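Local coordinates for protein alcohol dehydrogenase (Thermus sp., PDB 4CPD) that probably interconverts alcohols and their carbonyl compounds with NAD as cofactor, as a zinc-containing member of the medium-chain dehydrogenase family, at residues V5-N8 with K9-A13; S40-H43 with L44-G47. One frame throughout, in Å; residues are numbered along the deposited sequence.

Interaction 1: V5-N8 with K9-A13; sequences VFEN and KERVA
The Glu7 carboxylate lies against the aliphatic part of Arg11 beside the turn of a tight beta hairpin, where strand 2-8 turns back into strand 11-16 through a type II turn, Asn8 to Arg11. With its CG beside the backbone N (chi1 -68°) and the chain extended from there, Glu7 brings OE1 to within 3.6 Å of Arg11 CG and CD, while its own CD lies 3.9 Å from Ala13 CB. The Arg11 chain bends at chi3, leaving the guanidinium turned 40° from the carboxylate, and the Asn8 side chain runs alongside it. On the face that carries Phe6 and Val12, Val12 CG2 sits 3.9 Å from Phe6 CA. Because Phe6 has CG anti to the backbone N (chi1 -178°), its ring lies toward the turn, with CZ 3.7 Å from Lys9 N. Val51 and Leu57 pack on this ring, and Leu57 also touches Val12.

The backbone closes the ladder: Val5 N gives a nearly straight bond to Ala13 O (2.8 Å), Ala13 N returns one to Val5 O, Glu7 N reaches Arg11 O, and Arg11 N reaches Asn8 O across the turn. Lys9 NZ and Glu10 OE2, from the two middle residues of the turn, form a salt bridge of 2.9 Å. Glu7 OE1 and Arg11 NE remain 5.1 Å apart, so the strand pairing rests chiefly on backbone bonds, these charges attracting at most from a distance.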
loop_
_atom_site.group_PDB
_atom_site.type_symbol
_atom_site.label_atom_id
_atom_site.label_comp_id
_atom_site.label_asym_id
_atom_site.label_seq_id
_atom_site.Cartn_x
_atom_site.Cartn_y
_atom_site.Cartn_z
ATOM N N VAL A 5 -25.639 25.119 -13.652
ATOM C CA VAL A 5 -24.855 24.678 -14.821
ATOM C C VAL A 5 -23.552 25.453 -14.947
ATOM O O VAL A 5 -23.464 26.610 -14.538
ATOM C CB VAL A 5 -25.638 24.818 -16.161
ATOM C CG1 VAL A 5 -27.034 24.247 -16.051
ATOM C CG2 VAL A 5 -25.733 26.269 -16.590
ATOM N N PHE A 6 -22.558 24.803 -15.545
ATOM C CA PHE A 6 -21.273 25.428 -15.897
ATOM C C PHE A 6 -21.499 26.364 -17.108
ATOM O O PHE A 6 -22.312 26.054 -18.007
ATOM C CB PHE A 6 -20.296 24.290 -16.233
ATOM C CG PHE A 6 -18.897 24.717 -16.585
ATOM C CD1 PHE A 6 -17.980 25.023 -15.592
ATOM C CD2 PHE A 6 -18.469 24.715 -17.912
ATOM C CE1 PHE A 6 -16.675 25.388 -15.911
ATOM C CE2 PHE A 6 -17.165 25.071 -18.233
ATOM C CZ PHE A 6 -16.266 25.410 -17.230
ATOM N N GLU A 7 -20.825 27.518 -17.120
ATOM C CA GLU A 7 -20.836 28.397 -18.306
ATOM C C GLU A 7 -19.446 28.547 -18.927
ATOM O O GLU A 7 -19.272 28.333 -20.129
ATOM C CB GLU A 7 -21.433 29.757 -17.963
ATOM C CG GLU A 7 -22.923 29.683 -17.660
ATOM C CD GLU A 7 -23.659 31.018 -17.821
ATOM O OE1 GLU A 7 -23.097 32.088 -17.452
ATOM O OE2 GLU A 7 -24.811 30.992 -18.320
ATOM N N ASN A 8 -18.467 28.900 -18.095
ATOM C CA ASN A 8 -17.047 28.912 -18.477
ATOM C C ASN A 8 -16.182 28.906 -17.212
ATOM O O ASN A 8 -16.700 28.976 -16.115
ATOM C CB ASN A 8 -16.716 30.116 -19.385
ATOM C CG ASN A 8 -17.248 31.427 -18.837
ATOM O OD1 ASN A 8 -16.669 32.008 -17.913
ATOM N ND2 ASN A 8 -18.358 31.904 -19.404
ATOM N N LYS A 9 -14.869 28.803 -17.376
ATOM C CA LYS A 9 -13.933 28.858 -16.258
ATOM C C LYS A 9 -14.370 29.950 -15.266
ATOM O O LYS A 9 -14.487 31.125 -15.624
ATOM C CB LYS A 9 -12.510 29.105 -16.790
ATOM C CG LYS A 9 -11.376 28.817 -15.809
ATOM C CD LYS A 9 -10.044 28.640 -16.525
ATOM C CE LYS A 9 -8.858 28.771 -15.581
ATOM N NZ LYS A 9 -8.471 30.189 -15.374
ATOM N N GLU A 10 -14.650 29.526 -14.028
ATOM C CA GLU A 10 -15.000 30.407 -12.874
ATOM C C GLU A 10 -16.350 31.131 -12.993
ATOM O O GLU A 10 -16.616 32.082 -12.271
ATOM C CB GLU A 10 -13.878 31.419 -12.568
ATOM C CG GLU A 10 -12.603 31.200 -13.389
ATOM C CD GLU A 10 -11.308 31.262 -12.603
ATOM O OE1 GLU A 10 -11.321 31.416 -11.361
ATOM O OE2 GLU A 10 -10.260 31.140 -13.257
ATOM N N ARG A 11 -17.192 30.664 -13.899
ATOM C CA ARG A 11 -18.550 31.154 -14.023
ATOM C C ARG A 11 -19.530 29.962 -13.979
ATOM O O ARG A 11 -19.305 28.898 -14.565
ATOM C CB ARG A 11 -18.750 31.976 -15.312
ATOM C CG ARG A 11 -20.160 32.568 -15.457
ATOM C CD ARG A 11 -20.175 33.874 -16.239
ATOM N NE ARG A 11 -19.260 34.847 -15.627
ATOM C CZ ARG A 11 -19.604 35.873 -14.842
ATOM N NH1 ARG A 11 -20.880 36.133 -14.540
ATOM N NH2 ARG A 11 -18.646 36.665 -14.359
ATOM N N VAL A 12 -20.643 30.184 -13.299
ATOM C CA VAL A 12 -21.642 29.176 -13.057
ATOM C C VAL A 12 -22.951 29.909 -12.807
ATOM O O VAL A 12 -22.948 31.004 -12.233
ATOM C CB VAL A 12 -21.203 28.344 -11.853
ATOM C CG1 VAL A 12 -22.250 28.308 -10.761
ATOM C CG2 VAL A 12 -20.813 26.957 -12.302
ATOM N N ALA A 13 -24.062 29.316 -13.232
ATOM C CA ALA A 13 -25.376 29.987 -13.167
ATOM C C ALA A 13 -26.506 28.976 -13.066
ATOM O O ALA A 13 -26.347 27.821 -13.472
ATOM C CB ALA A 13 -25.578 30.864 -14.397
#

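Interaction 2: S40-H43 with L44-G47; sequences SDLH and LYHG. With NAD (nicotinamide-adenine-dinucleotide), chain G.
The Tyr45 ring is approached obliquely by the Leu42 side chain, CD2 to CD2 at 4.5 Å, and also meets the ring of Tyr330, the two planes about 30° apart. His46 lies obliquely against the carbonyl of Leu42, whose O is 3.5 Å from its CG. The third ring, His43, turns an edge to the cofactor: NAD O2D lies in the imidazole plane, 3.2 Å from CE1. His43 and Tyr45 lie on helix 39-45 and His46 just follows it, in the GroES-like catalytic domain of a zinc-dependent alcohol dehydrogenase; the zinc ligand Cys38 directly precedes the helix.

The helix is held by main-chain bonds one turn long: Tyr45 N to Asp41 O and His46 N to Leu42 O, each 3.0 Å. His46 is the first residue to leave the helical conformation, and Gly47, with positive phi, carries the chain onward while its N bonds Leu44 O. Having CG beside its backbone N (chi1 -62°), His46 keeps its ring next to the preceding turn, and its NE2 is hydrogen-bonded to Asp334 of helix 326-334. With an alanine in place of His46, the Asp334 carboxylate would probably lose this partner and the Leu42 carbonyl the ring beside it. Helix 326-334 also covers this side, with Phe333 touching Leu42 and Asp334 touching Tyr45.

At the other end, Ser40 OG makes a weak hydrogen bond of 3.4 Å with NAD O2D, so serine and histidine both meet one ribose hydroxyl. Leu44 packs against Val51, Leu57 and Tyr111. Asp41 rests on the zinc ligand His59, a second-shell position, and its OD2 accepts a hydrogen bond from the backbone N of Cys38.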
loop_
_atom_site.group_PDB
_atom_site.type_symbol
_atom_site.label_atom_id
_atom_site.label_comp_id
_atom_site.label_asym_id
_atom_site.label_seq_id
_atom_site.Cartn_x
_atom_site.Cartn_y
_atom_site.Cartn_z
ATOM N N SER A 40 -13.863 18.875 -4.979
ATOM C CA SER A 40 -13.729 18.372 -6.340
ATOM C C SER A 40 -14.407 19.294 -7.358
ATOM O O SER A 40 -13.971 19.382 -8.508
ATOM C CB SER A 40 -14.326 16.967 -6.480
ATOM O OG SER A 40 -13.719 16.048 -5.585
ATOM N N ASP A 41 -15.478 19.965 -6.933
ATOM C CA ASP A 41 -16.213 20.839 -7.804
ATOM C C ASP A 41 -15.370 22.060 -8.123
ATOM O O ASP A 41 -15.559 22.706 -9.154
ATOM C CB ASP A 41 -17.543 21.266 -7.180
ATOM C CG ASP A 41 -18.548 20.138 -7.064
ATOM O OD1 ASP A 41 -18.580 19.213 -7.924
ATOM O OD2 ASP A 41 -19.348 20.218 -6.099
ATOM N N LEU A 42 -14.442 22.399 -7.245
ATOM C CA LEU A 42 -13.537 23.512 -7.553
ATOM C C LEU A 42 -12.580 23.218 -8.704
ATOM O O LEU A 42 -12.203 24.145 -9.395
ATOM C CB LEU A 42 -12.751 23.933 -6.323
ATOM C CG LEU A 42 -13.612 24.524 -5.211
ATOM C CD1 LEU A 42 -12.754 24.822 -3.981
ATOM C CD2 LEU A 42 -14.333 25.778 -5.712
ATOM N N HIS A 43 -12.206 21.954 -8.912
ATOM C CA HIS A 43 -11.382 21.585 -10.069
ATOM C C HIS A 43 -12.167 21.795 -11.382
ATOM O O HIS A 43 -11.607 22.263 -12.397
ATOM C CB HIS A 43 -10.845 20.161 -9.951
ATOM C CG HIS A 43 -10.108 19.912 -8.676
ATOM N ND1 HIS A 43 -10.382 18.844 -7.851
ATOM C CD2 HIS A 43 -9.133 20.623 -8.062
ATOM C CE1 HIS A 43 -9.587 18.894 -6.794
ATOM N NE2 HIS A 43 -8.826 19.968 -6.893
ATOM N N LEU A 44 -13.463 21.484 -11.365
ATOM C CA LEU A 44 -14.317 21.859 -12.480
ATOM C C LEU A 44 -14.252 23.362 -12.658
ATOM O O LEU A 44 -13.876 23.835 -13.715
ATOM C CB LEU A 44 -15.767 21.443 -12.267
ATOM C CG LEU A 44 -16.057 20.089 -12.897
ATOM C CD1 LEU A 44 -15.627 19.007 -11.946
ATOM C CD2 LEU A 44 -17.513 19.875 -13.241
ATOM N N TYR A 45 -14.600 24.094 -11.601
ATOM C CA TYR A 45 -14.733 25.551 -11.628
ATOM C C TYR A 45 -13.511 26.193 -12.286
ATOM O O TYR A 45 -13.646 27.094 -13.128
ATOM C CB TYR A 45 -14.876 26.058 -10.200
ATOM C CG TYR A 45 -15.422 27.464 -9.984
ATOM C CD1 TYR A 45 -16.728 27.801 -10.320
ATOM C CD2 TYR A 45 -14.670 28.412 -9.329
ATOM C CE1 TYR A 45 -17.238 29.058 -10.055
ATOM C CE2 TYR A 45 -15.170 29.664 -9.053
ATOM C CZ TYR A 45 -16.447 29.982 -9.424
ATOM O OH TYR A 45 -16.896 31.250 -9.135
ATOM N N HIS A 46 -12.323 25.707 -11.909
ATOM C CA HIS A 46 -11.050 26.230 -12.443
ATOM C C HIS A 46 -10.495 25.517 -13.679
ATOM O O HIS A 46 -9.274 25.494 -13.905
ATOM C CB HIS A 46 -9.971 26.175 -11.384
ATOM C CG HIS A 46 -10.259 27.001 -10.178
ATOM N ND1 HIS A 46 -10.111 26.503 -8.902
ATOM C CD2 HIS A 46 -10.664 28.289 -10.043
ATOM C CE1 HIS A 46 -10.419 27.446 -8.031
ATOM N NE2 HIS A 46 -10.760 28.538 -8.696
ATOM N N GLY A 47 -11.389 24.921 -14.451
ATOM C CA GLY A 47 -11.054 24.301 -15.733
ATOM C C GLY A 47 -9.984 23.226 -15.722
ATOM O O GLY A 47 -9.448 22.857 -16.776
HETATM P PA NAD G . -10.676 21.875 0.097
HETATM O O1A NAD G . -11.946 22.596 0.553
HETATM O O2A NAD G . -9.840 22.474 -1.030
HETATM O O5B NAD G . -9.669 21.537 1.319
HETATM C C5B NAD G . -8.255 21.554 1.131
HETATM C C4B NAD G . -7.563 21.961 2.428
HETATM O O4B NAD G . -6.160 21.678 2.343
HETATM C C3B NAD G . -7.721 23.462 2.695
HETATM O O3B NAD G . -8.038 23.760 4.064
HETATM C C2B NAD G . -6.366 24.026 2.375
HETATM O O2B NAD G . -6.082 25.202 3.138
HETATM C C1B NAD G . -5.470 22.859 2.742
HETATM N N9A NAD G . -4.185 22.978 2.052
HETATM C C8A NAD G . -4.026 23.326 0.759
HETATM N N7A NAD G . -2.704 23.346 0.465
HETATM C C5A NAD G . -2.016 23.002 1.579
HETATM C C6A NAD G . -0.599 22.817 1.948
HETATM N N6A NAD G . 0.342 23.020 1.013
HETATM N N1A NAD G . -0.279 22.454 3.219
HETATM C C2A NAD G . -1.231 22.251 4.150
HETATM N N3A NAD G . -2.549 22.402 3.877
HETATM C C4A NAD G . -2.996 22.765 2.636
HETATM O O3 NAD G . -11.053 20.378 -0.401
HETATM P PN NAD G . -11.891 19.224 0.372
HETATM O O1N NAD G . -13.339 19.493 0.010
HETATM O O2N NAD G . -11.395 19.030 1.809
HETATM O O5D NAD G . -11.360 17.914 -0.413
HETATM C C5D NAD G . -10.082 17.383 -0.012
HETATM C C4D NAD G . -9.248 16.764 -1.131
HETATM O O4D NAD G . -9.676 15.407 -1.309
HETATM C C3D NAD G . -9.394 17.455 -2.488
HETATM O O3D NAD G . -8.142 17.349 -3.188
HETATM C C2D NAD G . -10.521 16.671 -3.166
HETATM O O2D NAD G . -10.573 16.760 -4.612
HETATM C C1D NAD G . -10.208 15.267 -2.644
HETATM N N1N NAD G . -11.349 14.337 -2.684
HETATM C C2N NAD G . -11.035 13.100 -3.081
HETATM C C3N NAD G . -11.987 12.095 -3.176
HETATM C C7N NAD G . -11.487 10.750 -3.619
HETATM O O7N NAD G . -12.216 9.959 -4.195
HETATM N N7N NAD G . -10.207 10.444 -3.332
HETATM C C4N NAD G . -13.320 12.385 -2.838
HETATM C C5N NAD G . -13.640 13.683 -2.423
HETATM C C6N NAD G . -12.628 14.655 -2.353
#

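Interaction 1 sits against the C-terminal end of the helix in interaction 2, their centres 10 Å apart. The hairpin's turn makes the join: Glu10 N lies 2.8 Å from Tyr45 O, a probable hydrogen bond to a carbonyl at the helix end, and Glu10 OE1 packs 3.5 Å from His46 CD2. Phe6 CE1 also comes to 3.9 Å from Leu44 O, and both side chains rest on Val51 and Leu57. The helix thus stands between hairpin and active site. Measured between nearest atoms, the Ser40 side chain is about 4 Å from a bound zinc ion, whereas that of Glu10 stays about 14 Å from NAD.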